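DUF4785 domain-containing protein (Legionella pneumophila subsp. pneumophila, PDB 4KH9) is of unknown function but binds calcium and is built from three domains, the second and third belonging to the E-set superfamily of immunoglobulin-like beta-sandwiches. Local coordinates at residues A[207-212]-A[226-231]; A[236-241]-A[261-266]; A[9-14]-A[288-293]; A[43-48]-A[163-168]. One frame throughout, in Å; residues are numbered along the deposited sequence.

Contact 1: residues A[207-212]-A[226-231]; sequences QVISLN and TLDSEL
Gln207 opens the contact by sending its side-chain amide across to the hydroxyl of Ser229, a small instance of how one directed bond can fix a loop residue beside the start of a strand to a second loop. Its chain is bent at chi2 (-87°), which places CD to one side. NE2 donates to Ser229 OG at 3.2 Å, and the bond is nearly straight, with 165° at the hydrogen. Ser229 OG lies almost in the plane of the Gln207 amide, the direction in which an amide N-H points. The same NE2 has Leu231 CD1 beside it at 3.7 Å, where the two side chains slide past each other in opposite directions. The other end of the amide is held too, since Gln207 OE1 accepts from the backbone N of Lys205.

Two residues on, Ile209 makes the apolar half of the contact. Its CG2 branch lies 3.9 Å from the carbonyl O of Thr226, while the longer branch carries CD1 to 4.3 Å from Leu227 CD2. CD1 also comes within 4.2 Å of Asp228 OD1, so the methyl borders both a leucine methyl and the carboxylate of an exposed aspartate.

Around the pair, the indole of Trp238 on strand 238-248 is touched by Gln207, Ile209 and Ser229 alike. Leu227 packs on Leu201 of strand 196-202 and Leu179 of strand 178-186. The contact therefore lies where strand 208-217, hydrogen-bonded to strand 196-202 through Ile209 and Leu201, faces the loop that leaves strand 220-226 for strand 238-248.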
loop_
_atom_site.group_PDB
_atom_site.type_symbol
_atom_site.label_atom_id
_atom_site.label_comp_id
_atom_site.label_asym_id
_atom_site.label_seq_id
_atom_site.Cartn_x
_atom_site.Cartn_y
_atom_site.Cartn_z
ATOM N N GLN A 207 1.560 7.335 -11.398
ATOM C CA GLN A 207 2.454 8.491 -11.185
ATOM C C GLN A 207 3.555 8.098 -10.162
ATOM O O GLN A 207 3.294 7.345 -9.214
ATOM C CB GLN A 207 1.678 9.758 -10.748
ATOM C CG GLN A 207 0.971 9.696 -9.381
ATOM C CD GLN A 207 -0.436 9.117 -9.389
ATOM O OE1 GLN A 207 -0.722 8.021 -9.866
ATOM N NE2 GLN A 207 -1.343 9.806 -8.755
ATOM N N VAL A 208 4.781 8.535 -10.399
ATOM C CA VAL A 208 5.917 8.138 -9.577
ATOM C C VAL A 208 6.519 9.333 -8.840
ATOM O O VAL A 208 6.746 10.391 -9.423
ATOM C CB VAL A 208 6.999 7.424 -10.453
ATOM C CG1 VAL A 208 8.311 7.207 -9.688
ATOM C CG2 VAL A 208 6.477 6.092 -10.996
ATOM N N ILE A 209 6.809 9.133 -7.551
ATOM C CA ILE A 209 7.530 10.113 -6.745
ATOM C C ILE A 209 8.757 9.346 -6.225
ATOM O O ILE A 209 8.604 8.387 -5.495
ATOM C CB ILE A 209 6.667 10.793 -5.634
ATOM C CG1 ILE A 209 5.503 11.619 -6.234
ATOM C CG2 ILE A 209 7.552 11.678 -4.728
ATOM C CD1 ILE A 209 4.411 12.032 -5.239
ATOM N N SER A 210 9.961 9.716 -6.661
ATOM C CA SER A 210 11.196 9.069 -6.213
ATOM C C SER A 210 11.511 9.458 -4.747
ATOM O O SER A 210 11.107 10.530 -4.302
ATOM C CB SER A 210 12.351 9.459 -7.132
ATOM O OG SER A 210 12.072 9.050 -8.464
ATOM N N LEU A 211 12.089 8.542 -3.969
ATOM C CA LEU A 211 12.436 8.869 -2.581
ATOM C C LEU A 211 13.846 9.290 -2.514
ATOM O O LEU A 211 14.676 8.644 -3.153
ATOM C CB LEU A 211 12.263 7.678 -1.620
ATOM C CG LEU A 211 10.956 7.237 -1.068
ATOM C CD1 LEU A 211 11.251 6.205 0.025
ATOM C CD2 LEU A 211 10.182 8.371 -0.404
ATOM N N ASN A 212 14.147 10.318 -1.708
ATOM C CA ASN A 212 15.512 10.782 -1.484
ATOM C C ASN A 212 16.045 10.020 -0.287
ATOM O O ASN A 212 15.475 10.125 0.813
ATOM C CB ASN A 212 15.502 12.290 -1.281
ATOM C CG ASN A 212 14.905 13.036 -2.462
ATOM O OD1 ASN A 212 13.938 13.793 -2.333
ATOM N ND2 ASN A 212 15.431 12.800 -3.645
ATOM N N THR A 226 8.011 14.515 -0.699
ATOM C CA THR A 226 6.821 15.343 -0.508
ATOM C C THR A 226 5.738 14.751 -1.358
ATOM O O THR A 226 5.963 14.491 -2.548
ATOM C CB THR A 226 7.111 16.832 -0.875
ATOM O OG1 THR A 226 8.100 17.285 0.018
ATOM C CG2 THR A 226 5.873 17.741 -0.746
ATOM N N LEU A 227 4.553 14.572 -0.779
ATOM C CA LEU A 227 3.436 14.019 -1.535
ATOM C C LEU A 227 2.642 15.183 -2.065
ATOM O O LEU A 227 2.057 15.956 -1.299
ATOM C CB LEU A 227 2.599 13.067 -0.665
ATOM C CG LEU A 227 3.306 11.778 -0.238
ATOM C CD1 LEU A 227 2.670 11.222 0.993
ATOM C CD2 LEU A 227 3.285 10.712 -1.341
ATOM N N ASP A 228 2.730 15.396 -3.374
ATOM C CA ASP A 228 2.102 16.574 -3.931
ATOM C C ASP A 228 1.318 16.241 -5.192
ATOM O O ASP A 228 1.114 17.115 -6.037
ATOM C CB ASP A 228 3.159 17.670 -4.192
ATOM C CG ASP A 228 4.312 17.306 -5.108
ATOM O OD1 ASP A 228 4.303 16.178 -5.672
ATOM O OD2 ASP A 228 5.231 18.145 -5.263
ATOM N N SER A 229 0.844 14.987 -5.305
ATOM C CA SER A 229 -0.023 14.597 -6.413
ATOM C C SER A 229 -1.362 15.334 -6.267
ATOM O O SER A 229 -1.872 15.437 -5.155
ATOM C CB SER A 229 -0.222 13.086 -6.406
ATOM O OG SER A 229 -1.159 12.678 -7.385
ATOM N N GLU A 230 -1.903 15.874 -7.357
ATOM C CA GLU A 230 -3.168 16.619 -7.311
ATOM C C GLU A 230 -4.333 15.776 -7.806
ATOM O O GLU A 230 -5.470 16.256 -7.826
ATOM C CB GLU A 230 -3.078 17.917 -8.134
ATOM C CG GLU A 230 -2.158 18.951 -7.508
ATOM C CD GLU A 230 -2.025 20.232 -8.304
ATOM O OE1 GLU A 230 -2.944 21.078 -8.228
ATOM O OE2 GLU A 230 -0.993 20.401 -8.989
ATOM N N LEU A 231 -4.065 14.520 -8.156
ATOM C CA LEU A 231 -5.049 13.600 -8.694
ATOM C C LEU A 231 -5.833 12.875 -7.619
ATOM O O LEU A 231 -5.308 12.568 -6.546
ATOM C CB LEU A 231 -4.376 12.548 -9.590
ATOM C CG LEU A 231 -3.488 13.028 -10.727
ATOM C CD1 LEU A 231 -2.935 11.834 -11.473
ATOM C CD2 LEU A 231 -4.241 13.962 -11.708
#

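Contact 2: residues A[236-241]-A[261-266]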
loop_
_atom_site.group_PDB
_atom_site.type_symbol
_atom_site.label_atom_id
_atom_site.label_comp_id
_atom_site.label_asym_id
_atom_site.label_seq_id
_atom_site.Cartn_x
_atom_site.Cartn_y
_atom_site.Cartn_z
ATOM N N GLU A 236 -8.311 3.995 -4.256
ATOM C CA GLU A 236 -7.096 3.186 -4.424
ATOM C C GLU A 236 -5.928 3.746 -3.597
ATOM O O GLU A 236 -5.889 4.943 -3.273
ATOM C CB GLU A 236 -6.695 3.092 -5.905
ATOM C CG GLU A 236 -7.732 2.481 -6.833
ATOM C CD GLU A 236 -7.431 2.698 -8.306
ATOM O OE1 GLU A 236 -7.419 3.868 -8.755
ATOM O OE2 GLU A 236 -7.238 1.690 -9.023
ATOM N N ASN A 237 -4.981 2.864 -3.249
ATOM C CA ASN A 237 -3.828 3.228 -2.450
ATOM C C ASN A 237 -2.542 3.392 -3.268
ATOM O O ASN A 237 -2.452 3.004 -4.429
ATOM C CB ASN A 237 -3.591 2.183 -1.358
ATOM C CG ASN A 237 -4.604 2.231 -0.240
ATOM O OD1 ASN A 237 -5.097 3.300 0.173
ATOM N ND2 ASN A 237 -4.909 1.067 0.290
ATOM N N TRP A 238 -1.557 4.018 -2.618
ATOM C CA TRP A 238 -0.190 4.189 -3.073
ATOM C C TRP A 238 0.652 3.091 -2.497
ATOM O O TRP A 238 0.278 2.498 -1.485
ATOM C CB TRP A 238 0.361 5.544 -2.615
ATOM C CG TRP A 238 -0.149 6.733 -3.351
ATOM C CD1 TRP A 238 -1.421 7.227 -3.347
ATOM C CD2 TRP A 238 0.633 7.629 -4.157
ATOM N NE1 TRP A 238 -1.505 8.313 -4.183
ATOM C CE2 TRP A 238 -0.252 8.594 -4.681
ATOM C CE3 TRP A 238 1.981 7.644 -4.573
ATOM C CZ2 TRP A 238 0.179 9.615 -5.540
ATOM C CZ3 TRP A 238 2.407 8.658 -5.425
ATOM C CH2 TRP A 238 1.514 9.629 -5.895
ATOM N N TYR A 239 1.819 2.865 -3.106
ATOM C CA TYR A 239 2.799 1.915 -2.644
ATOM C C TYR A 239 4.173 2.511 -2.641
ATOM O O TYR A 239 4.554 3.274 -3.529
ATOM C CB TYR A 239 2.823 0.609 -3.513
ATOM C CG TYR A 239 1.659 -0.309 -3.244
ATOM C CD1 TYR A 239 0.435 -0.124 -3.889
ATOM C CD2 TYR A 239 1.742 -1.308 -2.274
ATOM C CE1 TYR A 239 -0.674 -0.919 -3.583
ATOM C CE2 TYR A 239 0.647 -2.122 -1.977
ATOM C CZ TYR A 239 -0.566 -1.903 -2.616
ATOM O OH TYR A 239 -1.652 -2.688 -2.332
ATOM N N LEU A 240 4.896 2.166 -1.610
ATOM C CA LEU A 240 6.323 2.316 -1.484
ATOM C C LEU A 240 6.929 1.080 -2.137
ATOM O O LEU A 240 6.547 -0.035 -1.773
ATOM C CB LEU A 240 6.765 2.471 -0.017
ATOM C CG LEU A 240 8.275 2.267 0.242
ATOM C CD1 LEU A 240 9.105 3.386 -0.433
ATOM C CD2 LEU A 240 8.582 2.158 1.735
ATOM N N GLU A 241 7.805 1.271 -3.142
ATOM C CA GLU A 241 8.504 0.163 -3.819
ATOM C C GLU A 241 9.985 0.331 -3.615
ATOM O O GLU A 241 10.518 1.413 -3.877
ATOM C CB GLU A 241 8.215 0.128 -5.347
ATOM C CG GLU A 241 6.777 -0.063 -5.788
ATOM C CD GLU A 241 6.665 -0.298 -7.286
ATOM O OE1 GLU A 241 7.536 0.189 -8.049
ATOM O OE2 GLU A 241 5.678 -0.946 -7.701
ATOM N N PHE A 261 0.075 2.684 1.497
ATOM C CA PHE A 261 -0.315 3.830 2.306
ATOM C C PHE A 261 -1.435 4.539 1.567
ATOM O O PHE A 261 -1.577 4.391 0.350
ATOM C CB PHE A 261 0.871 4.767 2.643
ATOM C CG PHE A 261 1.538 5.433 1.466
ATOM C CD1 PHE A 261 2.624 4.826 0.818
ATOM C CD2 PHE A 261 1.126 6.695 1.042
ATOM C CE1 PHE A 261 3.264 5.455 -0.251
ATOM C CE2 PHE A 261 1.777 7.338 -0.012
ATOM C CZ PHE A 261 2.850 6.717 -0.647
ATOM N N SER A 262 -2.279 5.235 2.321
ATOM C CA SER A 262 -3.418 5.970 1.760
ATOM C C SER A 262 -3.050 7.428 1.580
ATOM O O SER A 262 -2.296 7.979 2.383
ATOM C CB SER A 262 -4.633 5.827 2.679
ATOM O OG SER A 262 -5.727 6.570 2.178
ATOM N N TYR A 263 -3.622 8.076 0.564
ATOM C CA TYR A 263 -3.341 9.491 0.300
ATOM C C TYR A 263 -4.622 10.246 -0.089
ATOM O O TYR A 263 -5.394 9.721 -0.879
ATOM C CB TYR A 263 -2.289 9.611 -0.815
ATOM C CG TYR A 263 -2.036 11.020 -1.303
ATOM C CD1 TYR A 263 -1.239 11.891 -0.580
ATOM C CD2 TYR A 263 -2.620 11.490 -2.481
ATOM C CE1 TYR A 263 -0.989 13.185 -1.027
ATOM C CE2 TYR A 263 -2.366 12.784 -2.948
ATOM C CZ TYR A 263 -1.547 13.626 -2.211
ATOM O OH TYR A 263 -1.297 14.904 -2.618
ATOM N N SER A 264 -4.817 11.492 0.403
ATOM C CA SER A 264 -5.988 12.272 -0.021
ATOM C C SER A 264 -5.652 13.759 -0.236
ATOM O O SER A 264 -4.645 14.266 0.248
ATOM C CB SER A 264 -7.129 12.142 0.987
ATOM O OG SER A 264 -6.821 12.753 2.228
ATOM N N ILE A 265 -6.522 14.442 -0.949
ATOM C CA ILE A 265 -6.463 15.880 -1.172
ATOM C C ILE A 265 -7.389 16.527 -0.112
ATOM O O ILE A 265 -8.516 16.059 0.046
ATOM C CB ILE A 265 -6.853 16.215 -2.624
ATOM C CG1 ILE A 265 -5.785 15.673 -3.611
ATOM C CG2 ILE A 265 -7.065 17.716 -2.834
ATOM C CD1 ILE A 265 -6.390 15.055 -4.797
ATOM N N PRO A 266 -6.937 17.540 0.648
ATOM C CA PRO A 266 -7.817 18.135 1.682
ATOM C C PRO A 266 -8.885 19.021 1.026
ATOM O O PRO A 266 -8.835 20.247 1.114
ATOM C CB PRO A 266 -6.831 18.928 2.546
ATOM C CG PRO A 266 -5.713 19.307 1.619
ATOM C CD PRO A 266 -5.595 18.180 0.631
HETATM O O HOH W 1 -4.552 6.959 -1.897
#
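Trp238 and Phe261 face each other across neighbouring strands, and their packing turns on a methylene rather than on a full stack of rings. Phe261 CG stands between the backbone N and the carbonyl carbon (chi1 63°), and the ring beyond it comes up against the tryptophan. Trp238 CB sits over one face of the phenyl ring, displaced toward the rim, in a CH-pi contact 3.6 Å from its centroid; the nearest ring atom is Phe261 CZ. The indole five-membered ring and the phenyl ring are within 28° of parallel but slid apart, with little overlap. Tyr263 lies alongside the indole and points the same way: Tyr263 CB comes to 3.6 Å from Trp238 CD1, while the two ring planes meet obliquely.

Beneath the rings, Trp238 and Phe261 form an antiparallel hydrogen-bonded pair, in which Trp238 N to Phe261 O and Phe261 N to Trp238 O are both 3.0 Å. A water accepts from Tyr263 N at 2.9 Å and lies within hydrogen-bonding distance of Glu236 O, to which it may donate, carrying the link beyond the last direct pair. The polar ends of the aromatic groups are held elsewhere, Trp238 NE1 by Asp233 OD2 and Tyr263 OH by Ser229 O.

The three residues make an aromatic cluster at the open end of the beta hairpin 238-248/251-264, in the central E-set domain of this protein.

Contact 3: residues A[9-14]-A[288-293]; sequences TKAYEC and DVATAS
Tyr12 and Thr291 are joined by a direct hydrogen bond: Tyr12 N donates to Thr291 OG1 at 3.0 Å, with an angle of 162° at the hydrogen. Here a side-chain hydroxyl takes the N-H of a residue that lies in neither helix nor strand. Thr291 OG1 stands beside its own backbone N, anti to the carbonyl carbon (chi1 -71°), while the CG2 branch is left to meet the tyrosine ring.

That methyl makes the CH-pi contact. Thr291 CG2 lies over one face of the Tyr12 ring, offset toward its rim and 4.2 Å from the centroid, with the two side chains crossing at about a right angle. The phenol hydroxyl of Tyr12 is hydrogen-bonded to Asp353 OD2, and Ser293 OG to the other oxygen of that carboxylate, so one aspartate holds a residue from each segment.

Van der Waals packing accounts for the rest. Ala290 CB approaches Thr9 OG1 to 3.5 Å and Ala11 CB to 4.2 Å, and Thr9 CG2 rests 3.4 Å from the carbonyl O of Asp288.

The 9-14 loop, with Cys14 in a disulfide to Cys17, thus packs against the end of strand 281-289 and the connection to strand 293-302. Strand 268-278 adjoins it, touched by Thr9 at Ser269, and Asp353 reaches it from the end of strand 345-353.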
loop_
_atom_site.group_PDB
_atom_site.type_symbol
_atom_site.label_atom_id
_atom_site.label_comp_id
_atom_site.label_asym_id
_atom_site.label_seq_id
_atom_site.Cartn_x
_atom_site.Cartn_y
_atom_site.Cartn_z
ATOM N N THR A 9 -7.628 24.158 2.614
ATOM C CA THR A 9 -8.233 23.242 1.653
ATOM C C THR A 9 -7.500 23.315 0.297
ATOM O O THR A 9 -6.844 24.305 -0.027
ATOM C CB THR A 9 -9.745 23.473 1.482
ATOM O OG1 THR A 9 -9.972 24.728 0.875
ATOM C CG2 THR A 9 -10.527 23.351 2.776
ATOM N N LYS A 10 -7.644 22.261 -0.496
ATOM C CA LYS A 10 -7.034 22.134 -1.809
ATOM C C LYS A 10 -8.083 21.574 -2.779
ATOM O O LYS A 10 -8.764 20.598 -2.466
ATOM C CB LYS A 10 -5.772 21.228 -1.703
ATOM C CG LYS A 10 -5.099 20.847 -3.024
ATOM C CD LYS A 10 -4.278 21.937 -3.660
ATOM C CE LYS A 10 -3.532 21.342 -4.822
ATOM N NZ LYS A 10 -2.989 22.376 -5.722
ATOM N N ALA A 11 -8.248 22.225 -3.924
ATOM C CA ALA A 11 -9.196 21.756 -4.937
ATOM C C ALA A 11 -8.563 20.648 -5.786
ATOM O O ALA A 11 -7.336 20.564 -5.882
ATOM C CB ALA A 11 -9.642 22.917 -5.824
ATOM N N TYR A 12 -9.405 19.783 -6.376
ATOM C CA TYR A 12 -8.966 18.735 -7.290
ATOM C C TYR A 12 -9.992 18.619 -8.431
ATOM O O TYR A 12 -11.149 19.015 -8.276
ATOM C CB TYR A 12 -8.726 17.392 -6.579
ATOM C CG TYR A 12 -9.965 16.685 -6.074
ATOM C CD1 TYR A 12 -10.551 17.046 -4.866
ATOM C CD2 TYR A 12 -10.506 15.600 -6.765
ATOM C CE1 TYR A 12 -11.684 16.391 -4.387
ATOM C CE2 TYR A 12 -11.617 14.910 -6.274
ATOM C CZ TYR A 12 -12.204 15.312 -5.081
ATOM O OH TYR A 12 -13.316 14.666 -4.585
ATOM N N GLU A 13 -9.533 18.145 -9.593
ATOM C CA GLU A 13 -10.371 17.921 -10.766
ATOM C C GLU A 13 -10.966 16.546 -10.615
ATOM O O GLU A 13 -10.234 15.560 -10.580
ATOM C CB GLU A 13 -9.579 18.084 -12.091
ATOM C CG GLU A 13 -9.030 19.487 -12.333
ATOM C CD GLU A 13 -8.330 19.710 -13.664
ATOM O OE1 GLU A 13 -8.783 19.144 -14.688
ATOM O OE2 GLU A 13 -7.359 20.501 -13.691
ATOM N N CYS A 14 -12.284 16.488 -10.430
ATOM C CA CYS A 14 -12.999 15.246 -10.196
ATOM C C CYS A 14 -13.880 14.904 -11.370
ATOM O O CYS A 14 -14.696 15.726 -11.788
ATOM C CB CYS A 14 -13.812 15.343 -8.915
ATOM S SG CYS A 14 -14.361 13.741 -8.281
ATOM N N ASP A 288 -15.418 24.286 5.268
ATOM C CA ASP A 288 -14.864 25.032 4.143
ATOM C C ASP A 288 -14.618 24.007 3.009
ATOM O O ASP A 288 -13.911 23.037 3.224
ATOM C CB ASP A 288 -13.588 25.805 4.548
ATOM C CG ASP A 288 -13.045 26.731 3.463
ATOM O OD1 ASP A 288 -13.860 27.268 2.671
ATOM O OD2 ASP A 288 -11.817 26.956 3.436
ATOM N N VAL A 289 -15.296 24.155 1.878
ATOM C CA VAL A 289 -15.227 23.207 0.752
ATOM C C VAL A 289 -14.512 23.881 -0.424
ATOM O O VAL A 289 -14.862 25.007 -0.780
ATOM C CB VAL A 289 -16.662 22.712 0.346
ATOM C CG1 VAL A 289 -16.619 21.793 -0.861
ATOM C CG2 VAL A 289 -17.383 22.035 1.507
ATOM N N ALA A 290 -13.541 23.172 -1.037
ATOM C CA ALA A 290 -12.766 23.650 -2.185
ATOM C C ALA A 290 -13.298 23.069 -3.491
ATOM O O ALA A 290 -13.213 23.736 -4.527
ATOM C CB ALA A 290 -11.295 23.276 -2.009
ATOM N N THR A 291 -13.814 21.817 -3.457
ATOM C CA THR A 291 -14.305 21.111 -4.650
ATOM C C THR A 291 -15.717 20.571 -4.418
ATOM O O THR A 291 -15.965 19.925 -3.402
ATOM C CB THR A 291 -13.332 19.978 -5.022
ATOM O OG1 THR A 291 -12.143 20.559 -5.536
ATOM C CG2 THR A 291 -13.886 19.012 -6.060
ATOM N N ALA A 292 -16.617 20.806 -5.396
ATOM C CA ALA A 292 -18.000 20.337 -5.403
ATOM C C ALA A 292 -18.014 18.802 -5.369
ATOM O O ALA A 292 -17.424 18.150 -6.238
ATOM C CB ALA A 292 -18.732 20.868 -6.641
ATOM N N SER A 293 -18.596 18.230 -4.313
ATOM C CA SER A 293 -18.617 16.774 -4.149
ATOM C C SER A 293 -19.607 16.384 -3.098
ATOM O O SER A 293 -20.230 17.239 -2.477
ATOM C CB SER A 293 -17.217 16.260 -3.770
ATOM O OG SER A 293 -17.117 14.846 -3.836
#

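Contact 4: residues A[43-48]-A[163-168]; sequences VRRSYG and YLEVET
Arg44 and Ser46 pair with Val166 and Leu164 where short strand 44-46, from the N-terminal part of the chain, adds to the edge of the central E-set domain's antiparallel sheet beside strand 163-168. The N-to-C directions of these two strands are 156° apart. Both pairs are hydrogen-bonded in each direction, from 2.9 Å for Arg44 N to Val166 O down to 2.8 Å for Leu164 N to Ser46 O; between them Arg45 and Glu165 form the non-hydrogen-bonded pair. A water donates to both Arg44 O and Leu164 O.

On the face of Arg45 and Glu165 the side chains lie alongside each other. Arg45 CD packs 3.3 Å from Tyr163 CE1, and the chain bends at chi3 (-77°) before the guanidinium. Val43 splits its two methyls between the glutamates, CG1 meeting Glu165 CD and CG2 reaching Glu167 CD at 3.4 Å. Tyr163 CB stands over the centre of the Tyr47 ring in a CH-pi contact, 3.8 Å from the ring centroid. Ser46 OG accepts from Gly48 N in an ST turn, and is also hydrogen-bonded to Ser256 O. The salt bridge joins Arg45 NH1 to Glu165 OE1 at 3.0 Å, the oxygen lying in the guanidinium plane while NH1 stands above the plane of the carboxylate.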
loop_
_atom_site.group_PDB
_atom_site.type_symbol
_atom_site.label_atom_id
_atom_site.label_comp_id
_atom_site.label_asym_id
_atom_site.label_seq_id
_atom_site.Cartn_x
_atom_site.Cartn_y
_atom_site.Cartn_z
ATOM N N VAL A 43 4.356 -1.969 8.485
ATOM C CA VAL A 43 5.626 -2.725 8.425
ATOM C C VAL A 43 5.384 -3.958 7.530
ATOM O O VAL A 43 4.364 -4.622 7.660
ATOM C CB VAL A 43 6.181 -3.126 9.834
ATOM C CG1 VAL A 43 7.398 -4.059 9.732
ATOM C CG2 VAL A 43 6.535 -1.897 10.658
ATOM N N ARG A 44 6.281 -4.197 6.593
ATOM C CA ARG A 44 6.190 -5.300 5.673
ATOM C C ARG A 44 7.568 -5.923 5.482
ATOM O O ARG A 44 8.529 -5.201 5.230
ATOM C CB ARG A 44 5.602 -4.834 4.318
ATOM C CG ARG A 44 4.085 -4.777 4.272
ATOM C CD ARG A 44 3.473 -6.167 4.303
ATOM N NE ARG A 44 2.018 -6.146 4.415
ATOM C CZ ARG A 44 1.357 -6.205 5.565
ATOM N NH1 ARG A 44 2.016 -6.285 6.715
ATOM N NH2 ARG A 44 0.031 -6.194 5.575
ATOM N N ARG A 45 7.656 -7.259 5.611
ATOM C CA ARG A 45 8.890 -7.974 5.340
ATOM C C ARG A 45 8.777 -8.788 4.023
ATOM O O ARG A 45 7.720 -9.308 3.701
ATOM C CB ARG A 45 9.272 -8.870 6.497
ATOM C CG ARG A 45 9.707 -8.061 7.731
ATOM C CD ARG A 45 10.114 -8.949 8.913
ATOM N NE ARG A 45 8.983 -9.531 9.621
ATOM C CZ ARG A 45 8.343 -8.936 10.619
ATOM N NH1 ARG A 45 8.717 -7.729 11.030
ATOM N NH2 ARG A 45 7.314 -9.538 11.208
ATOM N N SER A 46 9.876 -8.871 3.286
ATOM C CA SER A 46 10.026 -9.602 2.020
ATOM C C SER A 46 11.190 -10.554 2.132
ATOM O O SER A 46 12.268 -10.171 2.613
ATOM C CB SER A 46 10.272 -8.621 0.871
ATOM O OG SER A 46 10.699 -9.289 -0.317
ATOM N N TYR A 47 10.994 -11.765 1.654
ATOM C CA TYR A 47 11.979 -12.837 1.628
ATOM C C TYR A 47 12.314 -13.168 0.171
ATOM O O TYR A 47 12.599 -14.304 -0.170
ATOM C CB TYR A 47 11.424 -14.086 2.378
ATOM C CG TYR A 47 11.218 -13.868 3.867
ATOM C CD1 TYR A 47 10.115 -13.160 4.345
ATOM C CD2 TYR A 47 12.093 -14.418 4.797
ATOM C CE1 TYR A 47 9.936 -12.937 5.713
ATOM C CE2 TYR A 47 11.928 -14.198 6.161
ATOM C CZ TYR A 47 10.837 -13.476 6.615
ATOM O OH TYR A 47 10.678 -13.279 7.960
ATOM N N GLY A 48 12.202 -12.192 -0.695
ATOM C CA GLY A 48 12.488 -12.406 -2.104
ATOM C C GLY A 48 12.565 -11.095 -2.827
ATOM O O GLY A 48 12.729 -10.034 -2.197
ATOM N N TYR A 163 15.783 -11.106 5.122
ATOM C CA TYR A 163 14.589 -10.413 4.688
ATOM C C TYR A 163 14.811 -8.915 4.632
ATOM O O TYR A 163 15.732 -8.383 5.266
ATOM C CB TYR A 163 13.392 -10.735 5.602
ATOM C CG TYR A 163 13.605 -10.371 7.051
ATOM C CD1 TYR A 163 13.290 -9.097 7.525
ATOM C CD2 TYR A 163 14.083 -11.313 7.967
ATOM C CE1 TYR A 163 13.437 -8.770 8.871
ATOM C CE2 TYR A 163 14.254 -10.987 9.314
ATOM C CZ TYR A 163 13.911 -9.719 9.763
ATOM O OH TYR A 163 14.051 -9.381 11.083
ATOM N N LEU A 164 13.959 -8.250 3.863
ATOM C CA LEU A 164 13.931 -6.800 3.737
ATOM C C LEU A 164 12.750 -6.302 4.503
ATOM O O LEU A 164 11.648 -6.806 4.287
ATOM C CB LEU A 164 13.847 -6.369 2.264
ATOM C CG LEU A 164 13.853 -4.859 2.001
ATOM C CD1 LEU A 164 15.228 -4.260 2.279
ATOM C CD2 LEU A 164 13.412 -4.557 0.603
ATOM N N GLU A 165 12.953 -5.339 5.408
ATOM C CA GLU A 165 11.832 -4.758 6.156
ATOM C C GLU A 165 11.616 -3.288 5.703
ATOM O O GLU A 165 12.564 -2.541 5.628
ATOM C CB GLU A 165 12.066 -4.864 7.666
ATOM C CG GLU A 165 10.857 -4.388 8.453
ATOM C CD GLU A 165 10.945 -4.631 9.946
ATOM O OE1 GLU A 165 10.944 -5.816 10.345
ATOM O OE2 GLU A 165 10.968 -3.645 10.719
ATOM N N VAL A 166 10.366 -2.918 5.351
ATOM C CA VAL A 166 10.006 -1.572 4.897
ATOM C C VAL A 166 8.792 -1.088 5.676
ATOM O O VAL A 166 7.947 -1.900 6.079
ATOM C CB VAL A 166 9.739 -1.496 3.371
ATOM C CG1 VAL A 166 10.949 -1.959 2.576
ATOM C CG2 VAL A 166 8.480 -2.275 2.969
ATOM N N GLU A 167 8.694 0.218 5.883
ATOM C CA GLU A 167 7.525 0.855 6.527
ATOM C C GLU A 167 7.538 2.365 6.292
ATOM O O GLU A 167 8.595 2.921 6.049
ATOM C CB GLU A 167 7.436 0.567 8.037
ATOM C CG GLU A 167 8.615 1.033 8.857
ATOM C CD GLU A 167 8.416 0.939 10.358
ATOM O OE1 GLU A 167 7.479 1.585 10.882
ATOM O OE2 GLU A 167 9.219 0.239 11.015
ATOM N N THR A 168 6.370 3.024 6.399
ATOM C CA THR A 168 6.293 4.489 6.296
ATOM C C THR A 168 5.893 5.020 7.695
ATOM O O THR A 168 5.415 4.241 8.520
ATOM C CB THR A 168 5.382 4.949 5.166
ATOM O OG1 THR A 168 4.059 4.494 5.389
ATOM C CG2 THR A 168 5.858 4.473 3.798
HETATM O O HOH W 2 9.565 -5.620 2.679
#

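In the fold
Contacts 1, 2 and 4 reach the same sheet, to which strand 44-46 of the N-terminal range is added; contact 3 sets the N-terminal loop 9-14 on the C-terminal domain and meets the central one through Lys10. Contacts 1 and 2, with centres 10 Å apart, share the indole of Trp238: Gln207 CG packs 3.5 Å from Trp238 CH2. Lys10 makes a salt bridge from its NZ to Glu230 OE1 at 2.8 Å and a probable hydrogen bond from its N to Pro266 O. Contact 4 meets contact 2 through Leu240, which packs on Val166 and Thr168, but remains about 21 Å from contact 3 at the nearest atoms. The side chain of Leu164 lies about 13 Å from a bound calcium ion.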